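Local atomic coordinates of Exo-1,5-alpha-L-arabinofuranobiosidase (Gibberella zeae, PDB entry 2YDT), a protein that probably releases arabinobiose units from the ends of alpha-1,5-linked L-arabinan chains as an exo-acting glycoside hydrolase. Residues 54-59 with 72-77; 80-85 with 111-116. All blocks are in the same frame, centred on the assembly; numbering follows the deposited sequence. Where two conformers were deposited one is given.

Contact 1 (54-59 with 72-77); sequences NVWFPI and ISKVKD
The indole of Trp56 lies across the extended aliphatic chain of Lys74, whose CD sits 3.6 Å from the centroid of the five-membered ring, a CH-pi contact made over one face. The lysine runs on past the indole and, in the conformer given, its ammonium nitrogen NZ stands 4.7 Å from the centroid of the six-membered ring, where it forms a cation-pi pair. Trp56 reaches this place because its CG sits between the backbone N and the carbonyl carbon (chi1 63°), which turns a face of the ring to the Lys74 side chain. Lysine suits the partly exposed site: its methylenes cover the aromatic face while the charge stays at the end.

Pro58 lies on the same side of the sheet as Lys74, in a non-hydrogen-bonded pair where its missing N-H costs no bond across to 72-75. Flanking it, Phe57 and Val75 exchange two backbone bonds, Phe57 N to Val75 O and Val75 N to Phe57 O, both 2.9 Å. On the other side of the sheet the branched chains of Ile59 and Val75 meet CG1 to CG2 at 3.7 Å, filling buried space. Ser73 is small enough for OG to sit 3.3 Å from Ile59 CB, and its hydroxyl is satisfied by Gly130 O and Trp133 NE1. Ile59 O takes the N-H of Ile72 at 2.9 Å and, weakly, that of Ser73. Two residues thus face one, a classic beta bulge in the antiparallel hairpin of 57-62 and 70-75, the last two strands of a four-stranded propeller blade.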
loop_
_atom_site.group_PDB
_atom_site.type_symbol
_atom_site.label_atom_id
_atom_site.label_comp_id
_atom_site.label_asym_id
_atom_site.label_seq_id
_atom_site.Cartn_x
_atom_site.Cartn_y
_atom_site.Cartn_z
ATOM N N ASN A 54 -8.619 22.035 -4.491
ATOM C CA ASN A 54 -8.848 20.665 -3.977
ATOM C C ASN A 54 -7.510 19.915 -3.880
ATOM O O ASN A 54 -6.616 20.081 -4.736
ATOM C CB ASN A 54 -9.752 19.889 -4.924
ATOM C CG ASN A 54 -11.131 20.515 -5.086
ATOM O OD1 ASN A 54 -11.643 21.203 -4.183
ATOM N ND2 ASN A 54 -11.770 20.203 -6.221
ATOM N N VAL A 55 -7.369 19.089 -2.832
ATOM C CA VAL A 55 -6.153 18.290 -2.665
ATOM C C VAL A 55 -5.841 17.412 -3.890
ATOM O O VAL A 55 -6.721 17.014 -4.660
ATOM C CB VAL A 55 -6.182 17.423 -1.390
ATOM C CG1 VAL A 55 -6.156 18.332 -0.128
ATOM C CG2 VAL A 55 -7.422 16.490 -1.387
ATOM N N TRP A 56 -4.560 17.134 -4.056
ATOM C CA TRP A 56 -4.035 16.355 -5.184
ATOM C C TRP A 56 -2.966 15.404 -4.656
ATOM O O TRP A 56 -2.468 15.575 -3.535
ATOM C CB TRP A 56 -3.423 17.269 -6.239
ATOM C CG TRP A 56 -2.244 18.041 -5.718
ATOM C CD1 TRP A 56 -0.921 17.654 -5.750
ATOM C CD2 TRP A 56 -2.268 19.306 -5.036
ATOM N NE1 TRP A 56 -0.141 18.572 -5.102
ATOM C CE2 TRP A 56 -0.936 19.595 -4.645
ATOM C CE3 TRP A 56 -3.281 20.193 -4.691
ATOM C CZ2 TRP A 56 -0.589 20.787 -4.005
ATOM C CZ3 TRP A 56 -2.945 21.356 -4.003
ATOM C CH2 TRP A 56 -1.605 21.643 -3.675
ATOM N N PHE A 57 -2.577 14.444 -5.487
ATOM C CA PHE A 57 -1.453 13.569 -5.146
ATOM C C PHE A 57 -0.216 14.120 -5.861
ATOM O O PHE A 57 -0.131 14.040 -7.109
ATOM C CB PHE A 57 -1.687 12.131 -5.601
ATOM C CG PHE A 57 -2.861 11.450 -4.937
ATOM C CD1 PHE A 57 -3.104 11.572 -3.575
ATOM C CD2 PHE A 57 -3.629 10.564 -5.666
ATOM C CE1 PHE A 57 -4.173 10.883 -2.966
ATOM C CE2 PHE A 57 -4.693 9.837 -5.058
ATOM C CZ PHE A 57 -4.957 10.036 -3.696
ATOM N N PRO A 58 0.796 14.588 -5.097
ATOM C CA PRO A 58 2.057 14.981 -5.766
ATOM C C PRO A 58 2.802 13.775 -6.384
ATOM O O PRO A 58 2.751 12.648 -5.859
ATOM C CB PRO A 58 2.891 15.579 -4.629
ATOM C CG PRO A 58 1.952 15.767 -3.472
ATOM C CD PRO A 58 0.880 14.743 -3.636
ATOM N N ILE A 59 3.486 14.003 -7.500
ATOM C CA ILE A 59 4.338 12.987 -8.110
ATOM C C ILE A 59 5.753 13.496 -8.166
ATOM O O ILE A 59 6.037 14.479 -8.870
ATOM C CB ILE A 59 3.831 12.620 -9.530
ATOM C CG1 ILE A 59 2.402 12.059 -9.416
ATOM C CG2 ILE A 59 4.798 11.592 -10.233
ATOM C CD1 ILE A 59 2.287 10.628 -8.808
ATOM N N ILE A 72 7.428 16.402 -10.480
ATOM C CA ILE A 72 7.220 16.519 -11.909
ATOM C C ILE A 72 5.774 16.761 -12.333
ATOM O O ILE A 72 5.514 17.277 -13.422
ATOM C CB ILE A 72 7.825 15.303 -12.679
ATOM C CG1 ILE A 72 7.170 13.966 -12.339
ATOM C CG2 ILE A 72 9.347 15.266 -12.489
ATOM C CD1 ILE A 72 7.528 12.829 -13.352
ATOM N N SER A 73 4.826 16.417 -11.468
ATOM C CA SER A 73 3.422 16.567 -11.776
ATOM C C SER A 73 2.567 16.394 -10.528
ATOM O O SER A 73 3.084 16.086 -9.421
ATOM C CB SER A 73 2.969 15.547 -12.834
ATOM O OG SER A 73 3.028 14.187 -12.352
ATOM N N LYS A 74 1.272 16.569 -10.738
ATOM C CA LYS A 74 0.245 16.369 -9.731
ATOM C C LYS A 74 -0.898 15.577 -10.345
ATOM O O LYS A 74 -1.344 15.876 -11.445
ATOM C CB LYS A 74 -0.307 17.710 -9.237
ATOM C CG LYS A 74 0.753 18.679 -8.676
ATOM C CD LYS A 74 0.083 19.978 -8.263
ATOM C CE LYS A 74 1.050 21.030 -7.774
ATOM N NZ LYS A 74 0.393 22.360 -7.896
ATOM N N VAL A 75 -1.365 14.550 -9.635
ATOM C CA VAL A 75 -2.563 13.843 -10.018
ATOM C C VAL A 75 -3.733 14.578 -9.353
ATOM O O VAL A 75 -3.850 14.651 -8.123
ATOM C CB VAL A 75 -2.565 12.358 -9.601
ATOM C CG1 VAL A 75 -3.665 11.608 -10.426
ATOM C CG2 VAL A 75 -1.223 11.725 -9.811
ATOM N N LYS A 76 -4.613 15.143 -10.175
ATOM C CA LYS A 76 -5.764 15.927 -9.715
ATOM C C LYS A 76 -7.098 15.255 -10.020
ATOM O O LYS A 76 -7.228 14.526 -11.030
ATOM C CB LYS A 76 -5.765 17.328 -10.363
ATOM C CG LYS A 76 -4.554 18.156 -10.029
ATOM C CD LYS A 76 -4.702 19.586 -10.549
ATOM C CE LYS A 76 -3.473 20.400 -10.295
ATOM N NZ LYS A 76 -3.595 21.827 -10.855
ATOM N N ASP A 77 -8.089 15.515 -9.172
ATOM C CA ASP A 77 -9.460 15.078 -9.409
ATOM C C ASP A 77 -10.077 16.022 -10.486
ATOM O O ASP A 77 -10.321 17.189 -10.189
ATOM C CB ASP A 77 -10.246 15.189 -8.125
ATOM C CG ASP A 77 -11.740 14.973 -8.298
ATOM O OD1 ASP A 77 -12.173 14.417 -9.332
ATOM O OD2 ASP A 77 -12.437 15.343 -7.346
HETATM O O HOH W 1 -9.762 19.029 -8.212
HETATM O O HOH W 2 -7.358 17.629 -7.256
#

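Contact 2 (80-85 with 111-116); sequences NNWGLR and SIPSDL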
loop_
_atom_site.group_PDB
_atom_site.type_symbol
_atom_site.label_atom_id
_atom_site.label_comp_id
_atom_site.label_asym_id
_atom_site.label_seq_id
_atom_site.Cartn_x
_atom_site.Cartn_y
_atom_site.Cartn_z
ATOM N N ASN A 80 -14.878 15.126 -10.009
ATOM C CA ASN A 80 -15.855 15.272 -8.922
ATOM C C ASN A 80 -15.875 16.612 -8.214
ATOM O O ASN A 80 -16.759 16.865 -7.414
ATOM C CB ASN A 80 -15.632 14.158 -7.839
ATOM C CG ASN A 80 -15.442 12.784 -8.440
ATOM O OD1 ASN A 80 -16.262 12.333 -9.264
ATOM N ND2 ASN A 80 -14.390 12.062 -8.002
ATOM N N ASN A 81 -14.918 17.479 -8.529
ATOM C CA ASN A 81 -14.676 18.706 -7.797
ATOM C C ASN A 81 -14.557 18.455 -6.285
ATOM O O ASN A 81 -15.061 19.218 -5.459
ATOM C CB ASN A 81 -15.746 19.783 -8.097
ATOM C CG ASN A 81 -15.244 21.195 -7.815
ATOM O OD1 ASN A 81 -14.054 21.458 -7.609
ATOM N ND2 ASN A 81 -16.176 22.139 -7.840
ATOM N N TRP A 82 -13.879 17.370 -5.939
ATOM C CA TRP A 82 -13.669 16.995 -4.555
ATOM C C TRP A 82 -12.183 17.057 -4.148
ATOM O O TRP A 82 -11.853 17.525 -3.051
ATOM C CB TRP A 82 -14.153 15.535 -4.332
ATOM C CG TRP A 82 -15.626 15.311 -4.290
ATOM C CD1 TRP A 82 -16.612 16.250 -4.196
ATOM C CD2 TRP A 82 -16.257 14.050 -4.215
ATOM N NE1 TRP A 82 -17.845 15.637 -4.114
ATOM C CE2 TRP A 82 -17.662 14.279 -4.123
ATOM C CE3 TRP A 82 -15.794 12.729 -4.252
ATOM C CZ2 TRP A 82 -18.573 13.225 -4.046
ATOM C CZ3 TRP A 82 -16.704 11.703 -4.159
ATOM C CH2 TRP A 82 -18.073 11.946 -4.059
ATOM N N GLY A 83 -11.320 16.495 -4.979
ATOM C CA GLY A 83 -9.902 16.277 -4.626
ATOM C C GLY A 83 -9.547 14.793 -4.614
ATOM O O GLY A 83 -10.408 13.934 -4.534
ATOM N N LEU A 84 -8.264 14.516 -4.766
ATOM C CA LEU A 84 -7.682 13.149 -4.615
ATOM C C LEU A 84 -7.000 13.196 -3.240
ATOM O O LEU A 84 -5.977 13.844 -3.055
ATOM C CB LEU A 84 -6.707 12.820 -5.748
ATOM C CG LEU A 84 -7.376 12.548 -7.097
ATOM C CD1 LEU A 84 -6.341 12.191 -8.162
ATOM C CD2 LEU A 84 -8.415 11.415 -6.978
ATOM N N ARG A 85 -7.632 12.530 -2.267
ATOM C CA ARG A 85 -7.404 12.826 -0.854
ATOM C C ARG A 85 -6.650 11.733 -0.097
ATOM O O ARG A 85 -5.685 12.027 0.603
ATOM C CB ARG A 85 -8.737 13.139 -0.179
ATOM C CG ARG A 85 -8.576 13.722 1.260
ATOM C CD ARG A 85 -9.915 14.158 1.836
ATOM N NE ARG A 85 -10.587 15.103 0.924
ATOM C CZ ARG A 85 -10.301 16.403 0.808
ATOM N NH1 ARG A 85 -9.437 17.002 1.604
ATOM N NH2 ARG A 85 -10.929 17.139 -0.100
ATOM N N SER A 111 -10.968 9.626 -4.043
ATOM C CA SER A 111 -11.503 10.976 -4.167
ATOM C C SER A 111 -12.588 11.159 -3.110
ATOM O O SER A 111 -13.471 10.310 -2.977
ATOM C CB SER A 111 -12.048 11.159 -5.605
ATOM O OG SER A 111 -12.560 12.494 -5.758
ATOM N N ILE A 112 -12.489 12.236 -2.338
ATOM C CA ILE A 112 -13.275 12.439 -1.133
ATOM C C ILE A 112 -13.499 13.944 -0.981
ATOM O O ILE A 112 -12.530 14.733 -1.006
ATOM C CB ILE A 112 -12.500 11.957 0.126
ATOM C CG1 ILE A 112 -12.146 10.466 -0.003
ATOM C CG2 ILE A 112 -13.283 12.220 1.459
ATOM C CD1 ILE A 112 -11.244 9.939 1.151
ATOM N N PRO A 113 -14.757 14.366 -0.803
ATOM C CA PRO A 113 -14.952 15.788 -0.551
ATOM C C PRO A 113 -14.386 16.197 0.785
ATOM O O PRO A 113 -14.196 15.375 1.662
ATOM C CB PRO A 113 -16.474 15.934 -0.545
ATOM C CG PRO A 113 -16.992 14.578 -0.139
ATOM C CD PRO A 113 -15.993 13.586 -0.669
ATOM N N SER A 114 -14.114 17.485 0.939
ATOM C CA SER A 114 -13.471 18.003 2.153
ATOM C C SER A 114 -14.211 17.624 3.424
ATOM O O SER A 114 -13.593 17.428 4.467
ATOM C CB SER A 114 -13.357 19.532 2.112
ATOM O OG SER A 114 -12.535 19.993 1.051
ATOM N N ASP A 115 -15.535 17.559 3.347
ATOM C CA ASP A 115 -16.335 17.186 4.493
ATOM C C ASP A 115 -16.361 15.693 4.835
ATOM O O ASP A 115 -17.035 15.269 5.804
ATOM C CB ASP A 115 -17.724 17.784 4.319
ATOM C CG ASP A 115 -18.575 17.055 3.327
ATOM O OD1 ASP A 115 -18.171 16.078 2.689
ATOM O OD2 ASP A 115 -19.749 17.487 3.146
ATOM N N LEU A 116 -15.612 14.906 4.044
ATOM C CA LEU A 116 -15.428 13.470 4.217
ATOM C C LEU A 116 -16.697 12.646 4.047
ATOM O O LEU A 116 -16.747 11.493 4.501
ATOM C CB LEU A 116 -14.790 13.152 5.584
ATOM C CG LEU A 116 -13.484 13.829 5.915
ATOM C CD1 LEU A 116 -12.908 13.267 7.242
ATOM C CD2 LEU A 116 -12.475 13.694 4.779
HETATM O O HOH W 3 -13.644 19.019 -1.558
#
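Arg85 and Ile112 meet through a side-on grip: NE, at 2.8 Å, and NH2, at 3.0 Å, both donate to the carbonyl oxygen Ile112 O, which lies in the guanidinium plane. The two bonds fix the rotation of the group, although NE approaches from above the carbonyl plane while NH2 comes closer to it. A bend in the arginine chain at chi3 (-55°) turns the guanidinium onto this oxygen, with Ser114 CA over one of its faces. NH1 forms a salt bridge with Glu51, which probably offsets the charge in this buried place and whose carboxylate also accepts a hydrogen bond from Ser114 OG in the conformer given; a long, multidentate residue is well used here.

The second centre is Trp82. Pro113 CD lies over the middle of its six-membered ring, 3.7 Å from the centroid, while Asn80 CB packs on the opposite face; the rigid pyrrolidine ring turns its CD hydrogens to the indole face, a CH-pi contact. At the indole's edge Ser111 OG both accepts from Asn80 ND2 and donates to Gly83 O, each at 2.9 Å. Glycine fits at 83, where phi 117° and psi 158° would press a CB against the preceding carbonyl oxygen.

Further out, a water bridges Trp82 O and Ser114 N, and a type I turn from Pro113 to Leu116 shapes the second segment. Asn80 ND2 has another partner in Glu122, and Leu120 touches both Asn80 and Trp82. The contact therefore packs the loop leading into strand 84-85 against the connection from strand 105-111 to strand 119-126, at one end of the next four-stranded sheet.

In the fold
Contact 1 and contact 2 follow each other along the chain, their centres 12 Å apart, and meet through the residues that lead from one blade to the next. Asp77, at the end of contact 1, is the joint: its OD2 probably accepts hydrogen bonds from Trp82 N and Gly83 N, each at 2.9 Å, and so probably helps to position the 80-85 loop. Nearby, the ring of Phe57 packs on Leu84. Neither contact supplies a residue to the sugar pocket, yet both come close to it: the side chains of Phe57 and Leu116 lie about 9 Å and 7 Å from the bound arabinofuranose, and that of Ile112 about 9 Å from the iminosugar.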